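Local atomic coordinates of malarial CLPB2 atpase/hsp101 protein (Plasmodium falciparum, PDB entry 4IOD), a protein that probably binds and hydrolyses ATP as a ClpA/ClpB-family chaperone, of which the chain described here is the N-terminal Clp domain. Residues G31-K36 / A79-K84; L35-I40 / V88-V93; S51-E56 / D113-L118. All coordinates share one frame; numbering follows the deposited sequence. Where two conformers were deposited one is given.

Interaction 1. Residues G31-K36 / A79-K84; sequences GHNKLK and APLDNK. With SO4 (sulfate ion), chain E.
Two flat groups border this surface contact: the carboxamide of Asn-33, against which Leu-81 rests, and the imidazole of His-32, which holds a sulfate ion. The CD1 methyl of Leu-81 sits 3.4 Å from Asn-33 ND2 and almost as close to CG and OD1, so it leans on the amide as a whole; the two side chains cross at about a right angle. ND2 also bonds weakly to Lys-86 O. The sulfate lies in plane at the edge of the His-32 ring, where ND1 donates to O3 over 3.0 Å and more weakly to O2. The ring of His-32 also meets that of His-39, planes at about 50°, while NE2 bonds to Thr-75 O.

Leu-81 makes most of the link between the segments. Its other methyl, CD2, packs 3.6 Å from Gly-31 O, and CD1 also lies 3.5 Å from His-32 O. Gly-31, with positive phi, is the C-prime residue of the Schellman motif that closes helix 14-29, and its CA comes within 3.4 Å of Ala-79 O. The chain leaving that helix end is thus covered by the loop leading to strand 88-89.

Asn-33 N grips sulfate O4 at 3.0 Å and Lys-34 N grips O2 at 3.0 Å, completing an anion site. With both imidazole nitrogens donating, His-32 is consistent with a protonated ring, a charge the sulfate, probably from the crystallisation liquor, would favour.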
ATOM      1  N   GLY B  31       4.621  17.463   3.413  1.00 18.59           N
ATOM      2  CA  GLY B  31       5.519  18.062   4.383  1.00 20.48           C
ATOM      3  C   GLY B  31       6.149  17.093   5.358  1.00 21.06           C
ATOM      4  O   GLY B  31       6.658  17.504   6.403  1.00 21.43           O
ATOM      5  N   HIS B  32       6.109  15.801   5.033  1.00 21.23           N
ATOM      6  CA  HIS B  32       6.671  14.783   5.914  1.00 20.98           C
ATOM      7  C   HIS B  32       8.049  14.339   5.452  1.00 21.60           C
ATOM      8  O   HIS B  32       8.228  13.994   4.281  1.00 23.31           O
ATOM      9  CB  HIS B  32       5.775  13.540   5.942  1.00 22.59           C
ATOM     10  CG  HIS B  32       4.424  13.776   6.532  1.00 24.53           C
ATOM     11  ND1 HIS B  32       4.215  13.902   7.888  1.00 29.61           N
ATOM     12  CD2 HIS B  32       3.207  13.905   5.951  1.00 23.77           C
ATOM     13  CE1 HIS B  32       2.930  14.103   8.118  1.00 28.08           C
ATOM     14  NE2 HIS B  32       2.295  14.102   6.959  1.00 25.49           N
ATOM     15  N   ASN B  33       9.005  14.307   6.377  1.00 20.62           N
ATOM     16  CA  ASN B  33      10.291  13.660   6.120  1.00 23.89           C
ATOM     17  C   ASN B  33      10.224  12.146   6.315  1.00 23.19           C
ATOM     18  O   ASN B  33      11.133  11.425   5.896  1.00 26.34           O
ATOM     19  CB  ASN B  33      11.383  14.234   7.025  1.00 29.60           C
ATOM     20  CG  ASN B  33      11.823  15.621   6.600  1.00 33.65           C
ATOM     21  OD1 ASN B  33      11.507  16.610   7.257  1.00 34.48           O
ATOM     22  ND2 ASN B  33      12.556  15.698   5.487  1.00 35.98           N
ATOM     23  N   LYS B  34       9.168  11.662   6.969  1.00 20.75           N
ATOM     24  CA  LYS B  34       9.009  10.220   7.174  1.00 21.72           C
ATOM     25  C   LYS B  34       7.816   9.665   6.408  1.00 21.00           C
ATOM     26  O   LYS B  34       6.695  10.160   6.552  1.00 21.87           O
ATOM     27  CB  LYS B  34       8.863   9.895   8.664  1.00 25.93           C
ATOM     28  CG  LYS B  34      10.106  10.238   9.464  1.00 30.52           C
ATOM     29  CD  LYS B  34       9.927   9.981  10.940  1.00 36.73           C
ATOM     30  CE  LYS B  34      11.077  10.621  11.703  1.00 43.39           C
ATOM     31  NZ  LYS B  34      12.370  10.428  10.976  1.00 48.21           N
ATOM     32  N   LEU B  35       8.068   8.629   5.609  1.00 17.52           N
ATOM     33  CA  LEU B  35       7.022   7.954   4.846  1.00 15.44           C
ATOM     34  C   LEU B  35       6.107   7.214   5.813  1.00 15.56           C
ATOM     35  O   LEU B  35       6.595   6.483   6.680  1.00 17.61           O
ATOM     36  CB  LEU B  35       7.653   6.941   3.882  1.00 15.95           C
ATOM     37  CG  LEU B  35       6.712   6.095   3.012  1.00 16.47           C
ATOM     38  CD1 LEU B  35       5.884   6.976   2.086  1.00 15.50           C
ATOM     39  CD2 LEU B  35       7.505   5.066   2.206  1.00 18.39           C
ATOM     40  N   LYS B  36       4.794   7.398   5.666  1.00 15.08           N
ATOM     41  CA  LYS B  36       3.804   6.716   6.506  1.00 15.77           C
ATOM     42  C   LYS B  36       2.934   5.805   5.631  1.00 15.61           C
ATOM     43  O   LYS B  36       2.878   5.995   4.414  1.00 15.20           O
ATOM     44  CB  LYS B  36       2.919   7.732   7.237  1.00 18.83           C
ATOM     45  CG  LYS B  36       3.670   8.572   8.277  1.00 24.86           C
ATOM     46  CD  LYS B  36       3.940   7.767   9.556  1.00 28.46           C
ATOM     47  CE  LYS B  36       4.823   8.528  10.548  1.00 32.95           C
ATOM     48  NZ  LYS B  36       4.160   9.726  11.109  1.00 35.07           N
ATOM     49  N   ALA B  79       3.516  22.570   4.244  1.00 20.52           N
ATOM     50  CA  ALA B  79       3.729  22.754   2.812  1.00 19.37           C
ATOM     51  C   ALA B  79       4.714  21.702   2.285  1.00 19.23           C
ATOM     52  O   ALA B  79       5.522  21.173   3.051  1.00 19.29           O
ATOM     53  CB  ALA B  79       4.274  24.154   2.539  1.00 20.52           C
ATOM     54  N   PRO B  80       4.638  21.400   0.980  1.00 17.70           N
ATOM     55  CA  PRO B  80       5.585  20.462   0.359  1.00 18.29           C
ATOM     56  C   PRO B  80       7.033  20.788   0.730  1.00 20.64           C
ATOM     57  O   PRO B  80       7.419  21.966   0.747  1.00 21.26           O
ATOM     58  CB  PRO B  80       5.360  20.684  -1.135  1.00 17.62           C
ATOM     59  CG  PRO B  80       3.903  21.056  -1.239  1.00 16.14           C
ATOM     60  CD  PRO B  80       3.603  21.854   0.035  1.00 16.09           C
ATOM     61  N   LEU B  81       7.811  19.763   1.071  1.00 22.61           N
ATOM     62  CA  LEU B  81       9.215  19.962   1.393  1.00 26.37           C
ATOM     63  C   LEU B  81       9.969  20.277   0.110  1.00 33.49           C
ATOM     64  O   LEU B  81       9.468  20.025  -0.989  1.00 35.41           O
ATOM     65  CB  LEU B  81       9.803  18.717   2.063  1.00 23.84           C
ATOM     66  CG  LEU B  81       9.118  18.252   3.352  1.00 25.30           C
ATOM     67  CD1 LEU B  81       9.880  17.112   4.030  1.00 26.05           C
ATOM     68  CD2 LEU B  81       8.939  19.406   4.314  1.00 26.96           C
ATOM     69  N   ASP B  82      11.169  20.839   0.237  1.00 40.60           N
ATOM     70  CA  ASP B  82      11.988  21.070  -0.949  1.00 49.26           C
ATOM     71  C   ASP B  82      12.302  19.738  -1.641  1.00 49.61           C
ATOM     72  O   ASP B  82      12.492  18.714  -0.978  1.00 46.93           O
ATOM     73  CB  ASP B  82      13.273  21.824  -0.600  1.00 57.47           C
ATOM     74  CG  ASP B  82      14.252  20.975   0.183  1.00 64.17           C
ATOM     75  OD1 ASP B  82      14.135  20.933   1.427  1.00 65.97           O
ATOM     76  OD2 ASP B  82      15.137  20.348  -0.446  1.00 66.89           O
ATOM     77  N   ASN B  83      12.340  19.764  -2.972  1.00 51.41           N
ATOM     78  CA  ASN B  83      12.480  18.558  -3.793  1.00 53.73           C
ATOM     79  C   ASN B  83      13.655  17.643  -3.453  1.00 54.68           C
ATOM     80  O   ASN B  83      13.619  16.448  -3.748  1.00 56.39           O
ATOM     81  CB  ASN B  83      12.544  18.933  -5.279  1.00 54.48           C
ATOM     82  N   LYS B  84      14.692  18.201  -2.839  1.00 52.47           N
ATOM     83  CA  LYS B  84      15.897  17.434  -2.550  1.00 50.84           C
ATOM     84  C   LYS B  84      15.946  16.941  -1.109  1.00 50.27           C
ATOM     85  O   LYS B  84      16.911  16.288  -0.703  1.00 50.68           O
ATOM     86  CB  LYS B  84      17.145  18.266  -2.860  1.00 52.52           C
TER
HETATM   87  S   SO4 E 201       7.514  14.063   9.748  1.00 34.26           S
HETATM   88  O1  SO4 E 201       7.665  13.552  11.104  1.00 34.78           O
HETATM   89  O2  SO4 E 201       7.241  12.944   8.844  1.00 33.23           O
HETATM   90  O3  SO4 E 201       6.385  14.996   9.685  1.00 33.90           O
HETATM   91  O4  SO4 E 201       8.729  14.758   9.335  1.00 34.37           O

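Interaction 2. Residues L35-I40 / V88-V93; sequences LKPIHI and VNSAEV
Leu-35 and Asn-89 lie side by side and point the same way, as expected of partners in a parallel bridge, here the short two-stranded sheet of the Clp N-terminal domain. Leu-35 N donates to Val-88 O at 2.7 Å in a nearly straight bond. The carbonyl of Leu-35 is gripped twice, by Ser-90 N and by Ser-90 OG at 2.6 Å, both in the carbonyl plane. Ser-90 is also the N-cap of helix 91-106: with OG held between the backbone N and the carbonyl carbon (chi1 58°), the hydroxyl accepts from Val-93 N while giving its own proton to Leu-35 O. One side chain therefore ties the start of the helix to the neighbouring strand.

Beyond the strand pair the contact is apolar and centres on Val-93. Leu-35 crosses this valine at about a right angle, CG to CG2 4.1 Å. Ile-40, one turn into helix 37-46, meets it tip to tip, its CD1 3.7 Å from Val-93 CG2, whereas the Pro-37 ring slides past in the opposite direction and also rests its CD on Glu-92 CB at 3.8 Å. On the outer side Lys-36, bent at its second and fourth torsions, lays CE over Ser-90 CB at 3.5 Å. Its NZ stays 4.7 Å from Glu-92 OE2, too far for a salt bridge. Val-93 CG2 comes within 3.1 Å of Leu-35 O, a close approach.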
ATOM      1  N   LEU B  35       8.068   8.629   5.609  1.00 17.52           N
ATOM      2  CA  LEU B  35       7.022   7.954   4.846  1.00 15.44           C
ATOM      3  C   LEU B  35       6.107   7.214   5.813  1.00 15.56           C
ATOM      4  O   LEU B  35       6.595   6.483   6.680  1.00 17.61           O
ATOM      5  CB  LEU B  35       7.653   6.941   3.882  1.00 15.95           C
ATOM      6  CG  LEU B  35       6.712   6.095   3.012  1.00 16.47           C
ATOM      7  CD1 LEU B  35       5.884   6.976   2.086  1.00 15.50           C
ATOM      8  CD2 LEU B  35       7.505   5.066   2.206  1.00 18.39           C
ATOM      9  N   LYS B  36       4.794   7.398   5.666  1.00 15.08           N
ATOM     10  CA  LYS B  36       3.804   6.716   6.506  1.00 15.77           C
ATOM     11  C   LYS B  36       2.934   5.805   5.631  1.00 15.61           C
ATOM     12  O   LYS B  36       2.878   5.995   4.414  1.00 15.20           O
ATOM     13  CB  LYS B  36       2.919   7.732   7.237  1.00 18.83           C
ATOM     14  CG  LYS B  36       3.670   8.572   8.277  1.00 24.86           C
ATOM     15  CD  LYS B  36       3.940   7.767   9.556  1.00 28.46           C
ATOM     16  CE  LYS B  36       4.823   8.528  10.548  1.00 32.95           C
ATOM     17  NZ  LYS B  36       4.160   9.726  11.109  1.00 35.07           N
ATOM     18  N   PRO B  37       2.273   4.807   6.244  1.00 14.42           N
ATOM     19  CA  PRO B  37       1.497   3.863   5.422  1.00 13.67           C
ATOM     20  C   PRO B  37       0.452   4.533   4.522  1.00 13.19           C
ATOM     21  O   PRO B  37       0.266   4.090   3.390  1.00 13.69           O
ATOM     22  CB  PRO B  37       0.821   2.971   6.467  1.00 14.27           C
ATOM     23  CG  PRO B  37       1.821   2.952   7.618  1.00 13.93           C
ATOM     24  CD  PRO B  37       2.357   4.374   7.654  1.00 17.17           C
ATOM     25  N   ILE B  38      -0.208   5.585   5.002  1.00 13.21           N
ATOM     26  CA  ILE B  38      -1.217   6.267   4.198  1.00 13.44           C
ATOM     27  C   ILE B  38      -0.643   6.832   2.888  1.00 12.91           C
ATOM     28  O   ILE B  38      -1.326   6.856   1.856  1.00 13.84           O
ATOM     29  CB  ILE B  38      -1.955   7.353   5.023  1.00 15.48           C
ATOM     30  CG1 ILE B  38      -3.100   7.967   4.216  1.00 13.35           C
ATOM     31  CG2 ILE B  38      -0.972   8.427   5.520  1.00 14.80           C
ATOM     32  CD1 ILE B  38      -4.140   6.932   3.752  1.00 14.63           C
ATOM     33  N   HIS B  39       0.620   7.249   2.907  1.00 12.32           N
ATOM     34  CA  HIS B  39       1.237   7.777   1.685  1.00 12.67           C
ATOM     35  C   HIS B  39       1.458   6.647   0.690  1.00 14.03           C
ATOM     36  O   HIS B  39       1.288   6.813  -0.525  1.00 13.86           O
ATOM     37  CB  HIS B  39       2.564   8.449   2.001  1.00 13.17           C
ATOM     38  CG  HIS B  39       2.454   9.523   3.031  1.00 15.11           C
ATOM     39  ND1 HIS B  39       3.242   9.554   4.160  1.00 18.39           N
ATOM     40  CD2 HIS B  39       1.641  10.602   3.110  1.00 15.50           C
ATOM     41  CE1 HIS B  39       2.920  10.605   4.892  1.00 19.85           C
ATOM     42  NE2 HIS B  39       1.948  11.257   4.278  1.00 18.41           N
ATOM     43  N   ILE B  40       1.857   5.497   1.207  1.00 13.65           N
ATOM     44  CA  ILE B  40       2.034   4.333   0.341  1.00 12.74           C
ATOM     45  C   ILE B  40       0.690   3.884  -0.245  1.00 13.57           C
ATOM     46  O   ILE B  40       0.606   3.543  -1.427  1.00 12.94           O
ATOM     47  CB  ILE B  40       2.702   3.182   1.105  1.00 14.05           C
ATOM     48  CG1 ILE B  40       4.061   3.638   1.643  1.00 13.45           C
ATOM     49  CG2 ILE B  40       2.850   1.952   0.203  1.00 15.21           C
ATOM     50  CD1 ILE B  40       4.723   2.627   2.575  1.00 14.53           C
ATOM     51  N   VAL B  88      12.670   9.213   4.684  1.00 28.00           N
ATOM     52  CA  VAL B  88      13.016   7.888   5.194  1.00 28.66           C
ATOM     53  C   VAL B  88      11.744   7.188   5.636  1.00 26.54           C
ATOM     54  O   VAL B  88      10.683   7.818   5.714  1.00 27.33           O
ATOM     55  CB  VAL B  88      13.984   7.958   6.387  1.00 31.60           C
ATOM     56  CG1 VAL B  88      15.292   8.611   5.977  1.00 34.93           C
ATOM     57  CG2 VAL B  88      13.356   8.732   7.532  1.00 32.72           C
ATOM     58  N   ASN B  89      11.851   5.893   5.923  1.00 24.60           N
ATOM     59  CA  ASN B  89      10.710   5.127   6.405  1.00 24.19           C
ATOM     60  C   ASN B  89      10.448   5.386   7.876  1.00 24.31           C
ATOM     61  O   ASN B  89      11.361   5.310   8.697  1.00 25.41           O
ATOM     62  CB  ASN B  89      10.955   3.627   6.207  1.00 25.19           C
ATOM     63  CG  ASN B  89      10.968   3.222   4.742  1.00 25.08           C
ATOM     64  OD1 ASN B  89      10.355   3.874   3.907  1.00 23.54           O
ATOM     65  ND2 ASN B  89      11.662   2.124   4.430  1.00 25.29           N
ATOM     66  N   SER B  90       9.199   5.688   8.211  1.00 21.95           N
ATOM     67  CA  SER B  90       8.787   5.724   9.600  1.00 22.91           C
ATOM     68  C   SER B  90       8.891   4.326  10.182  1.00 23.08           C
ATOM     69  O   SER B  90       8.998   3.343   9.437  1.00 21.83           O
ATOM     70  CB  SER B  90       7.337   6.176   9.705  1.00 20.70           C
ATOM     71  OG  SER B  90       6.500   5.308   8.954  1.00 21.58           O
ATOM     72  N   ALA B  91       8.834   4.235  11.507  1.00 23.77           N
ATOM     73  CA  ALA B  91       8.767   2.942  12.174  1.00 24.66           C
ATOM     74  C   ALA B  91       7.522   2.186  11.731  1.00 23.36           C
ATOM     75  O   ALA B  91       7.543   0.962  11.635  1.00 23.78           O
ATOM     76  CB  ALA B  91       8.767   3.114  13.684  1.00 27.53           C
ATOM     77  N   GLU B  92       6.436   2.911  11.471  1.00 22.57           N
ATOM     78  CA  GLU B  92       5.210   2.268  10.999  1.00 21.79           C
ATOM     79  C   GLU B  92       5.442   1.564   9.655  1.00 22.18           C
ATOM     80  O   GLU B  92       5.002   0.426   9.459  1.00 21.19           O
ATOM     81  CB  GLU B  92       4.070   3.291  10.877  1.00 22.91           C
ATOM     82  CG  GLU B  92       3.576   3.852  12.211  1.00 29.63           C
ATOM     83  CD  GLU B  92       4.431   4.993  12.744  1.00 34.25           C
ATOM     84  OE1 GLU B  92       5.592   5.157  12.297  1.00 35.16           O
ATOM     85  OE2 GLU B  92       3.940   5.735  13.624  1.00 36.98           O
ATOM     86  N   VAL B  93       6.147   2.233   8.743  1.00 18.40           N
ATOM     87  CA  VAL B  93       6.395   1.688   7.412  1.00 18.54           C
ATOM     88  C   VAL B  93       7.404   0.541   7.465  1.00 18.55           C
ATOM     89  O   VAL B  93       7.335  -0.403   6.674  1.00 20.02           O
ATOM     90  CB  VAL B  93       6.820   2.803   6.434  1.00 16.97           C
ATOM     91  CG1 VAL B  93       7.519   2.244   5.200  1.00 16.69           C
ATOM     92  CG2 VAL B  93       5.597   3.597   6.014  1.00 16.43           C
TER

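Interaction 3. Residues S51-E56 / D113-L118; sequences STLFKE and DVEHLL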
ATOM      1  N   SER B  51      -4.594  -0.077  -8.902  1.00 19.28           N
ATOM      2  CA  SER B  51      -5.947   0.322  -9.253  0.65 19.44           C
ATOM      3  C   SER B  51      -6.728  -0.854  -9.841  1.00 21.55           C
ATOM      4  O   SER B  51      -7.914  -1.011  -9.541  1.00 23.83           O
ATOM      5  CB  SER B  51      -5.964   1.532 -10.190  0.65 20.17           C
ATOM      6  OG  SER B  51      -5.293   1.260 -11.407  0.65 21.02           O
ATOM      7  N   THR B  52      -6.066  -1.688 -10.642  1.00 22.40           N
ATOM      8  CA  THR B  52      -6.699  -2.887 -11.201  1.00 24.01           C
ATOM      9  C   THR B  52      -7.039  -3.865 -10.086  1.00 24.58           C
ATOM     10  O   THR B  52      -8.113  -4.470 -10.077  1.00 25.49           O
ATOM     11  CB  THR B  52      -5.779  -3.578 -12.232  1.00 28.27           C
ATOM     12  OG1 THR B  52      -5.610  -2.715 -13.359  1.00 32.66           O
ATOM     13  CG2 THR B  52      -6.378  -4.905 -12.695  1.00 28.82           C
ATOM     14  N   LEU B  53      -6.118  -3.986  -9.132  1.00 21.15           N
ATOM     15  CA  LEU B  53      -6.305  -4.859  -7.994  0.79 20.36           C
ATOM     16  C   LEU B  53      -7.551  -4.474  -7.195  1.00 19.01           C
ATOM     17  O   LEU B  53      -8.340  -5.337  -6.801  1.00 19.46           O
ATOM     18  CB  LEU B  53      -5.064  -4.806  -7.106  0.79 19.91           C
ATOM     19  CG  LEU B  53      -5.034  -5.784  -5.938  0.79 21.51           C
ATOM     20  CD1 LEU B  53      -5.203  -7.223  -6.426  0.79 23.92           C
ATOM     21  CD2 LEU B  53      -3.730  -5.619  -5.162  0.79 22.29           C
ATOM     22  N   PHE B  54      -7.733  -3.180  -6.958  1.00 17.90           N
ATOM     23  CA  PHE B  54      -8.900  -2.727  -6.202  1.00 19.04           C
ATOM     24  C   PHE B  54     -10.209  -2.949  -6.961  1.00 20.91           C
ATOM     25  O   PHE B  54     -11.199  -3.373  -6.373  1.00 20.49           O
ATOM     26  CB  PHE B  54      -8.769  -1.255  -5.779  1.00 17.42           C
ATOM     27  CG  PHE B  54      -7.874  -1.045  -4.574  1.00 18.49           C
ATOM     28  CD1 PHE B  54      -8.125  -1.714  -3.380  1.00 16.54           C
ATOM     29  CD2 PHE B  54      -6.796  -0.171  -4.633  1.00 18.35           C
ATOM     30  CE1 PHE B  54      -7.310  -1.523  -2.266  1.00 17.63           C
ATOM     31  CE2 PHE B  54      -5.977   0.030  -3.529  1.00 17.63           C
ATOM     32  CZ  PHE B  54      -6.231  -0.649  -2.341  1.00 16.56           C
ATOM     33  N   LYS B  55     -10.216  -2.673  -8.262  1.00 21.52           N
ATOM     34  CA  LYS B  55     -11.447  -2.844  -9.046  1.00 24.51           C
ATOM     35  C   LYS B  55     -11.836  -4.308  -9.120  1.00 24.80           C
ATOM     36  O   LYS B  55     -13.016  -4.666  -9.066  1.00 23.66           O
ATOM     37  CB  LYS B  55     -11.301  -2.253 -10.454  1.00 28.79           C
ATOM     38  CG  LYS B  55     -12.528  -2.478 -11.354  1.00 32.92           C
ATOM     39  CD  LYS B  55     -12.539  -1.527 -12.550  1.00 40.44           C
ATOM     40  CE  LYS B  55     -13.451  -2.058 -13.652  1.00 45.01           C
ATOM     41  NZ  LYS B  55     -13.861  -0.986 -14.603  1.00 49.78           N
ATOM     42  N   GLU B  56     -10.747  -5.336  -9.232  1.00 24.31           N
ATOM     43  CA  GLU B  56     -11.123  -6.736  -9.223  1.00 26.18           C
ATOM     44  C   GLU B  56     -11.639  -7.153  -7.853  1.00 25.62           C
ATOM     45  O   GLU B  56     -12.487  -8.043  -7.726  1.00 27.60           O
ATOM     46  CB  GLU B  56      -9.880  -7.535  -9.581  1.00 31.49           C
ATOM     47  CG  GLU B  56      -9.385  -7.351 -10.963  1.00 40.88           C
ATOM     48  CD  GLU B  56      -8.110  -8.121 -11.213  1.00 47.65           C
ATOM     49  OE1 GLU B  56      -7.534  -8.637 -10.226  1.00 51.82           O
ATOM     50  OE2 GLU B  56      -7.692  -8.208 -12.396  1.00 48.69           O
ATOM     51  N   ASP B 113       5.136  -8.393  -4.038  1.00 21.20           N
ATOM     52  CA  ASP B 113       4.281  -7.845  -5.080  1.00 20.49           C
ATOM     53  C   ASP B 113       3.281  -6.886  -4.449  1.00 18.35           C
ATOM     54  O   ASP B 113       3.240  -6.744  -3.221  1.00 15.97           O
ATOM     55  CB  ASP B 113       3.523  -8.965  -5.810  1.00 20.63           C
ATOM     56  CG  ASP B 113       3.173  -8.596  -7.241  1.00 22.11           C
ATOM     57  OD1 ASP B 113       3.006  -7.392  -7.531  1.00 23.04           O
ATOM     58  OD2 ASP B 113       3.073  -9.510  -8.093  1.00 22.61           O
ATOM     59  N   VAL B 114       2.479  -6.241  -5.285  1.00 17.59           N
ATOM     60  CA  VAL B 114       1.533  -5.239  -4.795  1.00 16.47           C
ATOM     61  C   VAL B 114       0.554  -5.813  -3.771  1.00 15.58           C
ATOM     62  O   VAL B 114       0.171  -5.127  -2.812  1.00 13.50           O
ATOM     63  CB  VAL B 114       0.779  -4.570  -5.943  1.00 17.71           C
ATOM     64  CG1 VAL B 114      -0.161  -3.491  -5.415  1.00 18.28           C
ATOM     65  CG2 VAL B 114       1.770  -3.957  -6.932  1.00 18.39           C
ATOM     66  N   GLU B 115       0.163  -7.069  -3.960  1.00 16.87           N
ATOM     67  CA  GLU B 115      -0.779  -7.710  -3.050  1.00 14.96           C
ATOM     68  C   GLU B 115      -0.191  -7.870  -1.653  1.00 15.23           C
ATOM     69  O   GLU B 115      -0.890  -7.745  -0.641  1.00 16.27           O
ATOM     70  CB  GLU B 115      -1.205  -9.074  -3.602  1.00 16.76           C
ATOM     71  CG  GLU B 115      -2.017  -8.994  -4.898  1.00 20.00           C
ATOM     72  CD  GLU B 115      -1.162  -9.073  -6.159  1.00 21.99           C
ATOM     73  OE1 GLU B 115       0.060  -8.815  -6.091  1.00 21.29           O
ATOM     74  OE2 GLU B 115      -1.719  -9.410  -7.231  1.00 22.09           O
ATOM     75  N   HIS B 116       1.105  -8.150  -1.598  1.00 13.35           N
ATOM     76  CA  HIS B 116       1.773  -8.356  -0.328  1.00 13.90           C
ATOM     77  C   HIS B 116       1.969  -7.044   0.391  1.00 13.57           C
ATOM     78  O   HIS B 116       1.888  -6.984   1.614  1.00 14.79           O
ATOM     79  CB  HIS B 116       3.096  -9.082  -0.560  1.00 13.88           C
ATOM     80  CG  HIS B 116       2.927 -10.305  -1.398  1.00 16.75           C
ATOM     81  ND1 HIS B 116       3.443 -10.420  -2.670  1.00 16.97           N
ATOM     82  CD2 HIS B 116       2.212 -11.435  -1.176  1.00 17.41           C
ATOM     83  CE1 HIS B 116       3.089 -11.588  -3.178  1.00 17.91           C
ATOM     84  NE2 HIS B 116       2.340 -12.222  -2.293  1.00 17.65           N
ATOM     85  N   LEU B 117       2.216  -5.989  -0.371  1.00 14.20           N
ATOM     86  CA  LEU B 117       2.309  -4.662   0.216  1.00 13.78           C
ATOM     87  C   LEU B 117       0.937  -4.256   0.768  1.00 14.52           C
ATOM     88  O   LEU B 117       0.836  -3.680   1.853  1.00 14.55           O
ATOM     89  CB  LEU B 117       2.796  -3.660  -0.829  1.00 15.61           C
ATOM     90  CG  LEU B 117       2.949  -2.216  -0.359  1.00 16.11           C
ATOM     91  CD1 LEU B 117       3.876  -2.171   0.841  1.00 16.78           C
ATOM     92  CD2 LEU B 117       3.469  -1.360  -1.513  1.00 16.44           C
ATOM     93  N   LEU B 118      -0.121  -4.570   0.025  1.00 14.05           N
ATOM     94  CA  LEU B 118      -1.480  -4.287   0.480  1.00 15.47           C
ATOM     95  C   LEU B 118      -1.752  -4.959   1.824  1.00 15.11           C
ATOM     96  O   LEU B 118      -2.313  -4.350   2.731  1.00 16.13           O
ATOM     97  CB  LEU B 118      -2.499  -4.765  -0.560  1.00 17.23           C
ATOM     98  CG  LEU B 118      -3.985  -4.566  -0.231  1.00 16.86           C
ATOM     99  CD1 LEU B 118      -4.330  -3.101  -0.266  1.00 17.61           C
ATOM    100  CD2 LEU B 118      -4.859  -5.322  -1.236  1.00 20.15           C
TER
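Leu-53 points its CB toward helix 114-121. CG stands anti to the backbone N (chi1 -174°), which carries both methyls toward the other helix. In the conformer described, one of two modelled, CD1 lies over the aliphatic part of Glu-115, 4.0 Å from its CG. CD2 touches the same Glu-115 CG at 3.8 Å and continues to Leu-118 CD2 at 4.1 Å; it also meets Val-114 CG1, at 4.2 Å. Ile-144 of helix 138-153 packs on both Leu-53 and Glu-115.

The helices are parts of the all-helical core of the Clp N-terminal domain. Their short segments cross at -70°, with axes 11.3 Å apart, and contact is made through side chains, chiefly Leu-53, Phe-54 and Leu-118. Phe-54 makes a further contact: its CZ reaches 3.7 Å from Leu-118 CD1, the other methyl of the leucine that Leu-53 meets, and Leu-44 of helix 37-46 lies against Phe-54 and Val-114.

Glu-115 meets Leu-53 chiefly through CG, with its OE2 also 4.2 Å from Leu-53 CD1. Bent at chi2 (92°), the chain brings OE2 round to the hydroxyl of Tyr-49 and to Lys-148, a salt bridge that probably stabilises the buried carboxylate while CG stays against the leucine methyls.

How the interactions relate
Burial increases from interaction 1, a surface contact made largely by Leu-81, beside a sulfate bound by one of its segments, through the partly buried interaction 2 to the fully buried interaction 3. Interactions 1 and 2 share Leu-35 and Lys-36 and touch where Asn-33 O probably accepts from Val-88 N. Interaction 3 lies on the other side of the chain's centre, yet Ile-40 CG2 meets Leu-117 CD2, joining helices 37-46 and 114-121. Both helices begin alike, the residue at the N-cap donating its backbone N to a histidine ND1 three positions later. Backbone bonds dominate between the strands of interaction 2, whereas interaction 3 joins its helices through apolar side chains.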